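Local structure of putative uncharacterized protein (Bacteroides thetaiotaomicron, 2RBK) at residues T43-K47 / A48-N52; F106-E109 / H110-S113; T187-K190 / G191-I195; F199-K202 / L203-M207; N214-S217 / M218-A222. The protein probably acts as a magnesium-dependent phosphatase of the haloacid dehalogenase superfamily, holding here a vanadium oxide group that mimics the phosphoryl-transfer transition state. One frame throughout, in Å; residues are numbered along the deposited sequence. Where two conformers were deposited one is given.

Interaction 1: T43-K47 / A48-N52. With VN4 (oxido(dioxo)vanadium), chain C.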
loop_
_atom_site.group_PDB
_atom_site.type_symbol
_atom_site.label_atom_id
_atom_site.label_comp_id
_atom_site.label_asym_id
_atom_site.label_seq_id
_atom_site.Cartn_x
_atom_site.Cartn_y
_atom_site.Cartn_z
ATOM N N THR A 43 2.792 -0.454 -1.501
ATOM C CA THR A 43 1.771 0.434 -0.977
ATOM C C THR A 43 0.399 0.110 -1.534
ATOM O O THR A 43 0.228 -0.363 -2.648
ATOM C CB THR A 43 2.179 1.898 -1.261
ATOM O OG1 THR A 43 1.236 2.808 -0.699
ATOM C CG2 THR A 43 2.247 2.203 -2.755
ATOM N N GLY A 44 -0.628 0.444 -0.714
ATOM C CA GLY A 44 -1.970 0.527 -1.160
ATOM C C GLY A 44 -2.249 1.712 -2.029
ATOM O O GLY A 44 -3.238 1.778 -2.781
ATOM N N ARG A 45 -1.428 2.769 -1.975
ATOM C CA ARG A 45 -1.668 3.914 -2.812
ATOM C C ARG A 45 -1.466 3.574 -4.275
ATOM O O ARG A 45 -0.512 2.873 -4.629
ATOM C CB ARG A 45 -0.700 5.042 -2.467
ATOM C CG ARG A 45 -0.846 5.690 -1.143
ATOM C CD ARG A 45 0.145 6.805 -0.909
ATOM N NE ARG A 45 -0.028 7.442 0.397
ATOM C CZ ARG A 45 -0.275 8.729 0.602
ATOM N NH1 ARG A 45 -0.406 9.601 -0.404
ATOM N NH2 ARG A 45 -0.393 9.125 1.863
ATOM N N PRO A 46 -2.307 4.115 -5.168
ATOM C CA PRO A 46 -1.954 4.186 -6.587
ATOM C C PRO A 46 -0.842 5.194 -6.813
ATOM O O PRO A 46 -0.728 6.181 -6.065
ATOM C CB PRO A 46 -3.225 4.587 -7.286
ATOM C CG PRO A 46 -4.003 5.252 -6.237
ATOM C CD PRO A 46 -3.653 4.680 -4.903
ATOM N N LYS A 47 -0.079 5.026 -7.880
ATOM C CA LYS A 47 0.981 5.960 -8.214
ATOM C C LYS A 47 0.480 7.384 -8.261
ATOM O O LYS A 47 1.214 8.331 -7.873
ATOM C CB LYS A 47 1.598 5.552 -9.562
ATOM C CG LYS A 47 2.795 6.362 -10.020
ATOM C CD LYS A 47 3.192 6.025 -11.425
ATOM C CE LYS A 47 4.364 6.841 -11.985
ATOM N NZ LYS A 47 4.724 6.266 -13.320
ATOM N N ALA A 48 -0.743 7.601 -8.754
ATOM C CA ALA A 48 -1.317 8.898 -8.897
ATOM C C ALA A 48 -1.350 9.703 -7.578
ATOM O O ALA A 48 -1.352 10.934 -7.677
ATOM C CB ALA A 48 -2.778 8.892 -9.446
ATOM N N ILE A 49 -1.328 9.046 -6.426
ATOM C CA ILE A 49 -1.359 9.777 -5.160
ATOM C C ILE A 49 -0.094 9.512 -4.343
ATOM O O ILE A 49 -0.069 9.853 -3.163
ATOM C CB ILE A 49 -2.634 9.506 -4.350
ATOM C CG1 ILE A 49 -2.717 8.110 -3.767
ATOM C CG2 ILE A 49 -3.851 9.871 -5.187
ATOM C CD1 ILE A 49 -3.893 7.871 -2.866
ATOM N N ILE A 50 0.972 8.968 -4.947
ATOM C CA ILE A 50 2.262 8.839 -4.240
ATOM C C ILE A 50 2.971 10.172 -4.381
ATOM O O ILE A 50 3.807 10.395 -5.285
ATOM C CB ILE A 50 3.081 7.646 -4.750
ATOM C CG1 ILE A 50 2.330 6.360 -4.548
ATOM C CG2 ILE A 50 4.434 7.632 -4.028
ATOM C CD1 ILE A 50 3.015 5.132 -5.100
ATOM N N ASN A 51 2.639 11.108 -3.498
ATOM C CA ASN A 51 3.099 12.496 -3.522
ATOM C C ASN A 51 4.003 12.764 -2.325
ATOM O O ASN A 51 4.308 13.926 -2.068
ATOM C CB ASN A 51 1.915 13.479 -3.536
ATOM C CG ASN A 51 1.191 13.513 -2.193
ATOM O OD1 ASN A 51 1.271 12.598 -1.380
ATOM N ND2 ASN A 51 0.434 14.583 -1.919
ATOM N N ASN A 52 4.442 11.723 -1.621
ATOM C CA ASN A 52 5.101 11.885 -0.300
ATOM C C ASN A 52 6.454 11.217 -0.252
ATOM O O ASN A 52 7.031 11.096 0.822
ATOM C CB ASN A 52 4.131 11.413 0.784
ATOM C CG ASN A 52 3.701 9.969 0.662
ATOM O OD1 ASN A 52 4.035 9.298 -0.348
ATOM N ND2 ASN A 52 2.902 9.540 1.633
HETATM V V VN4 C . 0.686 1.880 2.876
HETATM O O1 VN4 C . 1.712 2.865 2.013
HETATM O O2 VN4 C . 0.294 2.243 4.554
HETATM O O3 VN4 C . -0.592 0.796 2.125
HETATM O O HOH W 1 0.411 12.186 0.901
HETATM O O HOH W 2 -0.699 3.295 2.105
#
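The loop in which Arg45 crosses Ile49 follows strand 38-42 of the haloacid dehalogenase core and starts at Thr43, the hydroxyl residue expected at motif II of the family. Thr43 OG1 donates to VN4 O1 at 2.8 Å and, in an ST turn, accepts from Arg45 N at 3.0 Å; Gly44 N holds VN4 O3. Extended from CG to NE, the Arg45 chain crosses Ile49 at about a right angle, and its NH1 donates to Ile49 O (2.8 Å), which sits at the guanidinium edge, 6° out of its plane. A water accepts from NH1 and donates to Asn51 OD1, while Asn51 ND2 bonds the carbonyl oxygen of His130. Asn52 ND2 lies over one guanidinium face, and NE forms a salt bridge with the magnesium ligand Asp10. An alanine here would probably cost Asp10 this salt bridge and leave the Ile49 carbonyl without its side-chain donor. Pro46 CD rests 3.7 Å from Ile49 CG1, and Thr43 CG2 meets Ile50 CD1 tip to tip at 3.8 Å.

Interaction 2: F106-E109 / H110-S113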
loop_
_atom_site.group_PDB
_atom_site.type_symbol
_atom_site.label_atom_id
_atom_site.label_comp_id
_atom_site.label_asym_id
_atom_site.label_seq_id
_atom_site.Cartn_x
_atom_site.Cartn_y
_atom_site.Cartn_z
ATOM N N PHE A 106 -12.378 5.155 -7.187
ATOM C CA PHE A 106 -12.203 4.165 -8.257
ATOM C C PHE A 106 -10.949 4.489 -9.007
ATOM O O PHE A 106 -10.840 5.603 -9.564
ATOM C CB PHE A 106 -13.420 4.128 -9.194
ATOM C CG PHE A 106 -14.695 3.669 -8.530
ATOM C CD1 PHE A 106 -15.485 4.558 -7.810
ATOM C CD2 PHE A 106 -15.105 2.349 -8.597
ATOM C CE1 PHE A 106 -16.612 4.128 -7.193
ATOM C CE2 PHE A 106 -16.263 1.942 -8.007
ATOM C CZ PHE A 106 -17.027 2.838 -7.269
ATOM N N VAL A 107 -9.995 3.583 -9.053
ATOM C CA VAL A 107 -8.708 3.823 -9.642
ATOM C C VAL A 107 -8.560 2.985 -10.918
ATOM O O VAL A 107 -8.692 1.754 -10.869
ATOM C CB VAL A 107 -7.531 3.487 -8.679
ATOM C CG1 VAL A 107 -6.274 4.061 -9.293
ATOM C CG2 VAL A 107 -7.779 3.972 -7.289
ATOM N N GLU A 108 -8.281 3.649 -12.017
ATOM C CA GLU A 108 -7.962 3.052 -13.303
ATOM C C GLU A 108 -6.455 3.147 -13.488
ATOM O O GLU A 108 -5.744 3.757 -12.707
ATOM C CB GLU A 108 -8.674 3.791 -14.413
ATOM C CG GLU A 108 -10.196 3.770 -14.291
ATOM C CD GLU A 108 -10.793 4.800 -15.214
ATOM O OE1 GLU A 108 -11.003 4.601 -16.406
ATOM O OE2 GLU A 108 -11.022 5.922 -14.721
ATOM N N GLU A 109 -5.938 2.532 -14.569
ATOM C CA GLU A 109 -4.501 2.578 -14.790
ATOM C C GLU A 109 -3.958 4.010 -14.855
ATOM O O GLU A 109 -2.907 4.270 -14.289
ATOM C CB GLU A 109 -4.186 1.821 -16.083
ATOM C CG GLU A 109 -2.698 1.712 -16.282
ATOM C CD GLU A 109 -2.162 0.886 -17.411
ATOM O OE1 GLU A 109 -2.924 0.581 -18.343
ATOM O OE2 GLU A 109 -0.939 0.510 -17.369
ATOM N N HIS A 110 -4.700 4.854 -15.575
ATOM C CA HIS A 110 -4.254 6.227 -15.808
ATOM C C HIS A 110 -5.280 7.281 -15.451
ATOM O O HIS A 110 -5.188 8.443 -15.908
ATOM C CB HIS A 110 -3.850 6.425 -17.285
ATOM C CG HIS A 110 -2.786 5.535 -17.759
ATOM N ND1 HIS A 110 -1.513 5.537 -17.205
ATOM C CD2 HIS A 110 -2.828 4.617 -18.757
ATOM C CE1 HIS A 110 -0.783 4.618 -17.866
ATOM N NE2 HIS A 110 -1.552 4.052 -18.794
ATOM N N ASN A 111 -6.201 6.986 -14.541
ATOM C CA ASN A 111 -7.134 7.985 -13.988
ATOM C C ASN A 111 -7.522 7.548 -12.603
ATOM O O ASN A 111 -7.448 6.358 -12.271
ATOM C CB ASN A 111 -8.388 8.206 -14.809
ATOM C CG ASN A 111 -8.115 8.879 -16.122
ATOM O OD1 ASN A 111 -7.954 10.098 -16.145
ATOM N ND2 ASN A 111 -8.125 8.106 -17.166
ATOM N N ILE A 112 -7.943 8.501 -11.814
ATOM C CA ILE A 112 -8.429 8.270 -10.464
ATOM C C ILE A 112 -9.656 9.181 -10.259
ATOM O O ILE A 112 -9.618 10.333 -10.667
ATOM C CB ILE A 112 -7.362 8.441 -9.373
ATOM C CG1 ILE A 112 -7.865 8.007 -8.004
ATOM C CG2 ILE A 112 -6.786 9.841 -9.341
ATOM C CD1 ILE A 112 -6.775 7.974 -6.886
ATOM N N SER A 113 -10.679 8.634 -9.646
ATOM C CA SER A 113 -11.931 9.364 -9.418
ATOM C C SER A 113 -12.504 9.049 -8.073
ATOM O O SER A 113 -12.255 7.989 -7.502
ATOM C CB SER A 113 -12.947 8.930 -10.486
ATOM O OG SER A 113 -12.482 8.976 -11.781
HETATM O O HOH W 3 -11.065 6.744 -12.220
HETATM O O HOH W 4 -9.154 5.955 -17.860
HETATM O O HOH W 5 -0.983 2.115 -20.720
#
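Phe106 and Ser113 form an antiparallel hydrogen-bonded pair, with Phe106 N to Ser113 O at 2.9 Å and Ser113 N to Phe106 O at 3.0 Å, followed by the non-hydrogen-bonded pair Val107 and Ile112. Nearer the bend of this beta hairpin, Glu108 N donates to Asn111 O at 2.8 Å. At the bend itself Glu109 and His110 lie side by side. With CG anti to the backbone N (chi1 -174°) and the chain extended beyond, Glu109 runs alongside the imidazole, over one face: its CG sits 3.7 Å from the centroid of the His110 ring, 14° off the normal, a CH-pi contact, and the carboxylate stacks nearly parallel to the ring. That carboxylate is also held from outside, OE2 by the hydroxyl of Tyr72 and OE1 by a salt bridge to Lys82. An alanine in place of Glu109 would probably leave Lys82 and the Tyr72 hydroxyl without this carboxylate and the His110 ring freer to turn. Glu108 OE2, paired with Lys145, accepts from a water at 2.6 Å that also donates to Phe106 O and bonds Ser113 OG. On one face of the sheet, Val107 CG2 and Ile112 CG1 lie side by side, and both residues pack on Pro46; on the other, Phe106 covers Phe139 and Ala142 of helix 139-143, while strand 104-107 lies between strands 112-115 and 149-152.

Interaction 3: T187-K190 / G191-I195. With VN4 (oxido(dioxo)vanadium), chain C.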
loop_
_atom_site.group_PDB
_atom_site.type_symbol
_atom_site.label_atom_id
_atom_site.label_comp_id
_atom_site.label_asym_id
_atom_site.label_seq_id
_atom_site.Cartn_x
_atom_site.Cartn_y
_atom_site.Cartn_z
ATOM N N THR A 187 -2.533 -8.923 -3.331
ATOM C CA THR A 187 -2.079 -8.334 -2.091
ATOM C C THR A 187 -0.605 -7.993 -2.220
ATOM O O THR A 187 0.031 -8.368 -3.225
ATOM C CB THR A 187 -2.254 -9.237 -0.831
ATOM O OG1 THR A 187 -1.297 -10.241 -0.877
ATOM C CG2 THR A 187 -3.649 -9.859 -0.812
ATOM N N LYS A 188 -0.040 -7.341 -1.232
ATOM C CA LYS A 188 1.389 -7.019 -1.364
ATOM C C LYS A 188 2.268 -8.249 -1.517
ATOM O O LYS A 188 3.370 -8.136 -2.073
ATOM C CB LYS A 188 1.816 -6.132 -0.211
ATOM C CG LYS A 188 1.194 -4.756 -0.208
ATOM C CD LYS A 188 1.567 -3.949 0.981
ATOM C CE LYS A 188 0.766 -2.642 1.049
ATOM N NZ LYS A 188 1.271 -1.703 2.093
ATOM N N GLN A 189 1.845 -9.386 -1.000
ATOM C CA GLN A 189 2.587 -10.646 -1.213
ATOM C C GLN A 189 2.761 -10.958 -2.680
ATOM O O GLN A 189 3.831 -11.408 -3.131
ATOM C CB GLN A 189 1.886 -11.823 -0.506
ATOM C CG GLN A 189 2.053 -13.218 -0.976
ATOM C CD GLN A 189 1.447 -14.256 -0.084
ATOM O OE1 GLN A 189 0.815 -13.912 0.923
ATOM N NE2 GLN A 189 1.666 -15.552 -0.374
ATOM N N LYS A 190 1.678 -10.799 -3.481
ATOM C CA LYS A 190 1.761 -10.960 -4.944
ATOM C C LYS A 190 2.764 -10.005 -5.514
ATOM O O LYS A 190 3.547 -10.337 -6.415
ATOM C CB LYS A 190 0.368 -10.709 -5.564
ATOM C CG LYS A 190 0.313 -10.618 -7.089
ATOM C CD LYS A 190 0.740 -11.844 -7.783
ATOM C CE LYS A 190 0.261 -11.832 -9.256
ATOM N NZ LYS A 190 0.758 -13.009 -10.033
ATOM N N GLY A 191 2.758 -8.750 -5.023
ATOM C CA GLY A 191 3.715 -7.774 -5.490
ATOM C C GLY A 191 5.162 -8.225 -5.255
ATOM O O GLY A 191 5.993 -8.089 -6.149
ATOM N N ILE A 192 5.438 -8.760 -4.063
ATOM C CA ILE A 192 6.775 -9.266 -3.814
ATOM C C ILE A 192 7.152 -10.312 -4.821
ATOM O O ILE A 192 8.222 -10.307 -5.402
ATOM C CB ILE A 192 6.912 -9.820 -2.362
ATOM C CG1 ILE A 192 6.916 -8.644 -1.382
ATOM C CG2 ILE A 192 8.147 -10.686 -2.249
ATOM C CD1 ILE A 192 7.060 -9.028 0.088
ATOM N N ASP A 193 6.229 -11.258 -5.067
ATOM C CA ASP A 193 6.519 -12.345 -6.001
ATOM C C ASP A 193 6.850 -11.805 -7.383
ATOM O O ASP A 193 7.753 -12.295 -8.042
ATOM C CB ASP A 193 5.329 -13.287 -6.080
ATOM C CG ASP A 193 5.125 -14.128 -4.845
ATOM O OD1 ASP A 193 6.096 -14.217 -4.033
ATOM O OD2 ASP A 193 4.005 -14.682 -4.738
ATOM N N GLU A 194 6.107 -10.800 -7.835
ATOM C CA GLU A 194 6.341 -10.233 -9.178
ATOM C C GLU A 194 7.666 -9.508 -9.246
ATOM O O GLU A 194 8.422 -9.665 -10.199
ATOM C CB GLU A 194 5.158 -9.346 -9.564
ATOM C CG GLU A 194 3.864 -10.138 -9.750
ATOM C CD GLU A 194 3.926 -11.119 -10.889
ATOM O OE1 GLU A 194 4.656 -10.844 -11.872
ATOM O OE2 GLU A 194 3.247 -12.173 -10.810
ATOM N N ILE A 195 7.977 -8.708 -8.231
ATOM C CA ILE A 195 9.240 -7.989 -8.236
ATOM C C ILE A 195 10.422 -8.965 -8.215
ATOM O O ILE A 195 11.364 -8.811 -8.982
ATOM C CB ILE A 195 9.322 -7.030 -7.052
ATOM C CG1 ILE A 195 8.347 -5.822 -7.226
ATOM C CG2 ILE A 195 10.745 -6.576 -6.736
ATOM C CD1 ILE A 195 8.798 -4.789 -8.241
HETATM V V VN4 C . 0.686 1.880 2.876
HETATM O O1 VN4 C . 1.712 2.865 2.013
HETATM O O2 VN4 C . 0.294 2.243 4.554
HETATM O O3 VN4 C . -0.592 0.796 2.125
HETATM O O HOH W 6 2.888 -16.366 -2.951
HETATM O O HOH W 2 -0.699 3.295 2.105
#
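Residues 187-195 make the first turns of helix 188-199, where Gly191 N donates to Thr187 O at 3.3 Å and Ile192 N to Lys188 O at 2.9 Å, with the same spacing continued by Asp193 and Glu194. Thr187 is the N-cap: its OG1 accepts a weak bond from Gln189 N and is hydrogen-bonded to the hydroxyl of Ser217. One turn apart, beside strand 78-82, Lys190 NZ and Glu194 OE2 form a salt bridge of 2.7 Å. The Lys190 chain bends at chi2 (62°) and Glu194 bends as well, which brings the amine to the anti side of OE2, 26° out of the carboxylate plane, with Lys190 CE following at 3.4 Å from the same oxygen. Both charges have further partners, Lys190 in a cation-pi contact with Tyr81 and Glu194 OE1 in a salt bridge with Arg197. The start of the helix points into the active site of the haloacid dehalogenase fold. There the extended Lys188, in the place of the family's motif III lysine, sends NZ to VN4 O3 at 3.1 Å, and the amine is also gripped by Asp215 OD1 and the carbonyl oxygen of Ala42. On another flank a water accepts from Gln189 NE2 at 3.0 Å and donates to Asp193 OD2, whose sister oxygen OD1 bonds His221 NE2 of the neighbouring helix 216-221.

Interaction 4: F199-K202 / L203-M207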
loop_
_atom_site.group_PDB
_atom_site.type_symbol
_atom_site.label_atom_id
_atom_site.label_comp_id
_atom_site.label_asym_id
_atom_site.label_seq_id
_atom_site.Cartn_x
_atom_site.Cartn_y
_atom_site.Cartn_z
ATOM N N PHE A 199 13.743 -9.638 -10.921
ATOM C CA PHE A 199 15.126 -9.460 -10.557
ATOM C C PHE A 199 15.877 -10.778 -10.320
ATOM O O PHE A 199 17.071 -10.744 -10.105
ATOM C CB PHE A 199 15.296 -8.587 -9.310
ATOM C CG PHE A 199 15.071 -7.114 -9.590
ATOM C CD1 PHE A 199 13.815 -6.520 -9.544
ATOM C CD2 PHE A 199 16.153 -6.325 -9.911
ATOM C CE1 PHE A 199 13.676 -5.176 -9.827
ATOM C CE2 PHE A 199 15.989 -4.961 -10.218
ATOM C CZ PHE A 199 14.734 -4.425 -10.142
ATOM N N GLY A 200 15.265 -11.917 -10.375
ATOM C CA GLY A 200 15.959 -13.181 -10.084
ATOM C C GLY A 200 16.297 -13.351 -8.601
ATOM O O GLY A 200 17.227 -14.136 -8.284
ATOM N N ILE A 201 15.604 -12.660 -7.739
ATOM C CA ILE A 201 15.802 -12.744 -6.291
ATOM C C ILE A 201 14.931 -13.846 -5.734
ATOM O O ILE A 201 13.809 -14.006 -6.189
ATOM C CB ILE A 201 15.565 -11.362 -5.666
ATOM C CG1 ILE A 201 16.640 -10.389 -6.134
ATOM C CG2 ILE A 201 15.469 -11.412 -4.156
ATOM C CD1 ILE A 201 16.447 -8.936 -5.733
ATOM N N LYS A 202 15.446 -14.603 -4.757
ATOM C CA LYS A 202 14.664 -15.628 -4.143
ATOM C C LYS A 202 13.861 -15.091 -2.965
ATOM O O LYS A 202 14.270 -14.122 -2.317
ATOM C CB LYS A 202 15.549 -16.776 -3.629
ATOM C CG LYS A 202 16.407 -17.449 -4.666
ATOM C CD LYS A 202 15.634 -18.058 -5.770
ATOM C CE LYS A 202 14.690 -19.168 -5.610
ATOM N NZ LYS A 202 14.500 -19.779 -7.003
ATOM N N LEU A 203 12.721 -15.746 -2.701
ATOM C CA LEU A 203 11.889 -15.302 -1.562
ATOM C C LEU A 203 12.695 -15.310 -0.266
ATOM O O LEU A 203 12.492 -14.454 0.629
ATOM C CB LEU A 203 10.680 -16.218 -1.441
ATOM C CG LEU A 203 9.634 -15.753 -0.415
ATOM C CD1 LEU A 203 9.051 -14.415 -0.783
ATOM C CD2 LEU A 203 8.542 -16.829 -0.295
ATOM N N GLU A 204 13.625 -16.246 -0.141
ATOM C CA GLU A 204 14.412 -16.375 1.078
ATOM C C GLU A 204 15.384 -15.224 1.253
ATOM O O GLU A 204 16.041 -15.124 2.317
ATOM C CB GLU A 204 15.115 -17.755 1.036
ATOM C CG GLU A 204 14.268 -19.004 1.028
ATOM C CD GLU A 204 13.194 -19.170 -0.043
ATOM O OE1 GLU A 204 13.663 -18.956 -1.211
ATOM O OE2 GLU A 204 11.966 -19.347 0.410
ATOM N N GLU A 205 15.493 -14.307 0.295
ATOM C CA GLU A 205 16.372 -13.142 0.296
ATOM C C GLU A 205 15.604 -11.841 0.444
ATOM O O GLU A 205 16.104 -10.765 0.096
ATOM C CB GLU A 205 17.201 -13.151 -0.990
ATOM C CG GLU A 205 18.084 -14.361 -1.192
ATOM C CD GLU A 205 18.674 -14.505 -2.601
ATOM O OE1 GLU A 205 19.830 -14.997 -2.679
ATOM O OE2 GLU A 205 18.053 -14.171 -3.682
ATOM N N THR A 206 14.353 -11.890 0.936
ATOM C CA THR A 206 13.495 -10.717 1.035
ATOM C C THR A 206 13.281 -10.274 2.479
ATOM O O THR A 206 13.266 -11.098 3.406
ATOM C CB THR A 206 12.127 -10.984 0.395
ATOM O OG1 THR A 206 11.436 -12.043 1.058
ATOM C CG2 THR A 206 12.286 -11.314 -1.086
ATOM N N MET A 207 13.024 -8.989 2.652
ATOM C CA MET A 207 12.659 -8.405 3.930
ATOM C C MET A 207 11.568 -7.376 3.672
ATOM O O MET A 207 11.704 -6.547 2.760
ATOM C CB MET A 207 13.870 -7.737 4.573
ATOM C CG MET A 207 13.617 -7.154 5.972
ATOM S SD MET A 207 15.096 -6.463 6.729
ATOM C CE MET A 207 15.966 -7.975 7.146
HETATM O O HOH W 7 19.019 -14.826 -6.161
#
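Lys202 and Glu205 bond twice across a short 3-10 turn. Glu205 OE2 takes Lys202 N at 2.9 Å in a nearly straight bond (173°), met on the anti side of the carboxylate, while Glu205 N donates back to Lys202 O, also at 2.9 Å. Next to this pair Ile201 CG2 lies 3.8 Å from Glu205 OE2, and the Ile201 side chain also touches Ile196 of helix 188-199. Thr206 tightens the same turn: chi1 of 62° tucks OG1 between the backbone N and the carbonyl carbon, where it donates to Leu203 O at 2.7 Å along with Thr206 N, so one carbonyl holds two donors. The outer side is looser. The Lys202 chain bends at chi2 and chi3 and leads away from the turn, and a water links Glu205 OE2 (2.7 Å) to Gly200 O. The turn is the link from helix 188-199 into strand 206-210, which lies parallel to strand 4-7 in the central sheet of the Rossmann-like haloacid dehalogenase core.

Interaction 5: N214-S217 / M218-A222. With VN4 (oxido(dioxo)vanadium), chain C.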
loop_
_atom_site.group_PDB
_atom_site.type_symbol
_atom_site.label_atom_id
_atom_site.label_comp_id
_atom_site.label_asym_id
_atom_site.label_seq_id
_atom_site.Cartn_x
_atom_site.Cartn_y
_atom_site.Cartn_z
ATOM N N ASN A 214 -2.969 -4.317 5.930
ATOM C CA ASN A 214 -2.704 -4.676 4.551
ATOM C C ASN A 214 -1.235 -5.054 4.290
ATOM O O ASN A 214 -0.891 -5.364 3.163
ATOM C CB ASN A 214 -3.138 -3.591 3.562
ATOM C CG ASN A 214 -2.297 -2.315 3.578
ATOM O OD1 ASN A 214 -1.765 -2.003 4.657
ATOM N ND2 ASN A 214 -2.236 -1.552 2.487
ATOM N N ASP A 215 -0.408 -5.043 5.369
ATOM C CA ASP A 215 0.940 -5.504 5.307
ATOM C C ASP A 215 1.095 -6.923 5.831
ATOM O O ASP A 215 2.179 -7.497 5.694
ATOM C CB ASP A 215 1.859 -4.584 6.133
ATOM C CG ASP A 215 1.834 -3.161 5.636
ATOM O OD1 ASP A 215 1.916 -3.026 4.363
ATOM O OD2 ASP A 215 1.789 -2.232 6.456
ATOM N N ILE A 216 0.078 -7.469 6.478
ATOM C CA ILE A 216 0.247 -8.767 7.134
ATOM C C ILE A 216 0.688 -9.837 6.152
ATOM O O ILE A 216 1.577 -10.628 6.471
ATOM C CB ILE A 216 -1.054 -9.125 7.906
ATOM C CG1 ILE A 216 -1.132 -8.274 9.162
ATOM C CG2 ILE A 216 -1.151 -10.606 8.200
ATOM C CD1 ILE A 216 -2.474 -8.374 9.918
ATOM N N SER A 217 0.074 -9.885 4.954
ATOM C CA SER A 217 0.472 -10.972 4.046
ATOM C C SER A 217 1.930 -10.813 3.650
ATOM O O SER A 217 2.641 -11.843 3.553
ATOM C CB SER A 217 -0.433 -11.111 2.866
ATOM O OG SER A 217 -0.402 -9.990 2.025
ATOM N N MET A 218 2.434 -9.616 3.411
ATOM C CA MET A 218 3.860 -9.489 3.061
ATOM C C MET A 218 4.791 -9.655 4.253
ATOM O O MET A 218 5.949 -10.057 4.032
ATOM C CB MET A 218 4.185 -8.204 2.287
ATOM C CG MET A 218 4.180 -6.907 3.051
ATOM S SD MET A 218 4.980 -5.634 2.059
ATOM C CE MET A 218 4.939 -4.254 3.208
ATOM N N LEU A 219 4.353 -9.354 5.464
ATOM C CA LEU A 219 5.142 -9.598 6.678
ATOM C C LEU A 219 5.342 -11.115 6.861
ATOM O O LEU A 219 6.412 -11.542 7.273
ATOM C CB LEU A 219 4.492 -8.972 7.887
ATOM C CG LEU A 219 4.560 -7.447 7.915
ATOM C CD1 LEU A 219 3.669 -6.827 8.981
ATOM C CD2 LEU A 219 5.967 -6.945 8.115
ATOM N N ARG A 220 4.294 -11.892 6.592
ATOM C CA ARG A 220 4.374 -13.339 6.707
ATOM C C ARG A 220 5.159 -13.934 5.548
ATOM O O ARG A 220 5.868 -14.925 5.712
ATOM C CB ARG A 220 2.963 -13.927 6.830
ATOM C CG ARG A 220 2.293 -13.627 8.152
ATOM C CD ARG A 220 1.056 -14.474 8.428
ATOM N NE ARG A 220 0.432 -14.109 9.699
ATOM C CZ ARG A 220 0.788 -14.396 10.936
ATOM N NH1 ARG A 220 1.888 -15.151 11.099
ATOM N NH2 ARG A 220 0.099 -13.971 11.991
ATOM N N HIS A 221 5.015 -13.384 4.331
ATOM C CA HIS A 221 5.558 -13.984 3.128
ATOM C C HIS A 221 7.018 -13.725 2.928
ATOM O O HIS A 221 7.771 -14.626 2.464
ATOM C CB HIS A 221 4.755 -13.484 1.935
ATOM C CG HIS A 221 5.087 -14.142 0.615
ATOM N ND1 HIS A 221 4.931 -15.498 0.434
ATOM C CD2 HIS A 221 5.485 -13.561 -0.567
ATOM C CE1 HIS A 221 5.265 -15.725 -0.848
ATOM N NE2 HIS A 221 5.574 -14.608 -1.449
ATOM N N ALA A 222 7.486 -12.516 3.197
ATOM C CA ALA A 222 8.902 -12.220 3.101
ATOM C C ALA A 222 9.693 -13.109 4.055
ATOM O O ALA A 222 9.176 -13.598 5.060
ATOM C CB ALA A 222 9.164 -10.757 3.408
HETATM V V VN4 C . 0.686 1.880 2.876
HETATM O O1 VN4 C . 1.712 2.865 2.013
HETATM O O2 VN4 C . 0.294 2.243 4.554
HETATM O O3 VN4 C . -0.592 0.796 2.125
HETATM O O HOH W 8 0.645 -7.568 2.601
HETATM O O HOH W 2 -0.699 3.295 2.105
#
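Met218 reaches back along Asp215, the two side chains pointing the same way. Its CB lies 4.0 Å from Asp215 O, and chi1 of 73° sets CG between the backbone N and the carbonyl carbon, 3.4 Å from that same oxygen. From CG the chain is extended, SD carrying it along the aspartate until CE stops 3.5 Å from Asp215 OD1. Asp215 O is covered from a second quarter by Leu219 CG (3.3 Å), while Leu219 N donates to it at 2.9 Å. The helix belongs to the beta-alpha-beta unit of strand 206-210, helix 216-221 and strand 224-227, and its leading residues lie in the motif IV region of the haloacid dehalogenase fold. Asp215 has been seen to bind magnesium in another structure of the protein; here OD2 accepts from the backbone N atoms of Asp211 and Gly212, and OD1 forms a salt bridge with Lys188. Just ahead of it, Asn214 ND2 donates to VN4 O3 (2.9 Å, 164°) and also bonds Asn69 OD1. On the other flank a water accepts from Met218 N at 2.8 Å, donates to Asn214 O, and bonds Ser217 OG, which also bonds the hydroxyl of Thr187.

Overall arrangement
Along the chain the five contacts come in series, and interactions 1, 3 and 5 converge on the vanadium group: their centres lie about 10 to 19 Å apart, and each supplies donors to its oxygens from the loop after strand 38-42, the start of helix 188-199 and the residues leading into helix 216-221. Interaction 4 joins helix 188-199 to strand 206-210 of the same central sheet, its centre about 11 Å from that of interaction 3, where Ile192 packs on Leu203. Interaction 2 belongs to the separate three-stranded sheet, probably the cap, about 31 Å from interaction 4 between centres. It touches interaction 1 through Pro46, Ile49 and Ala48, so the loop that binds the vanadium group packs directly against that sheet.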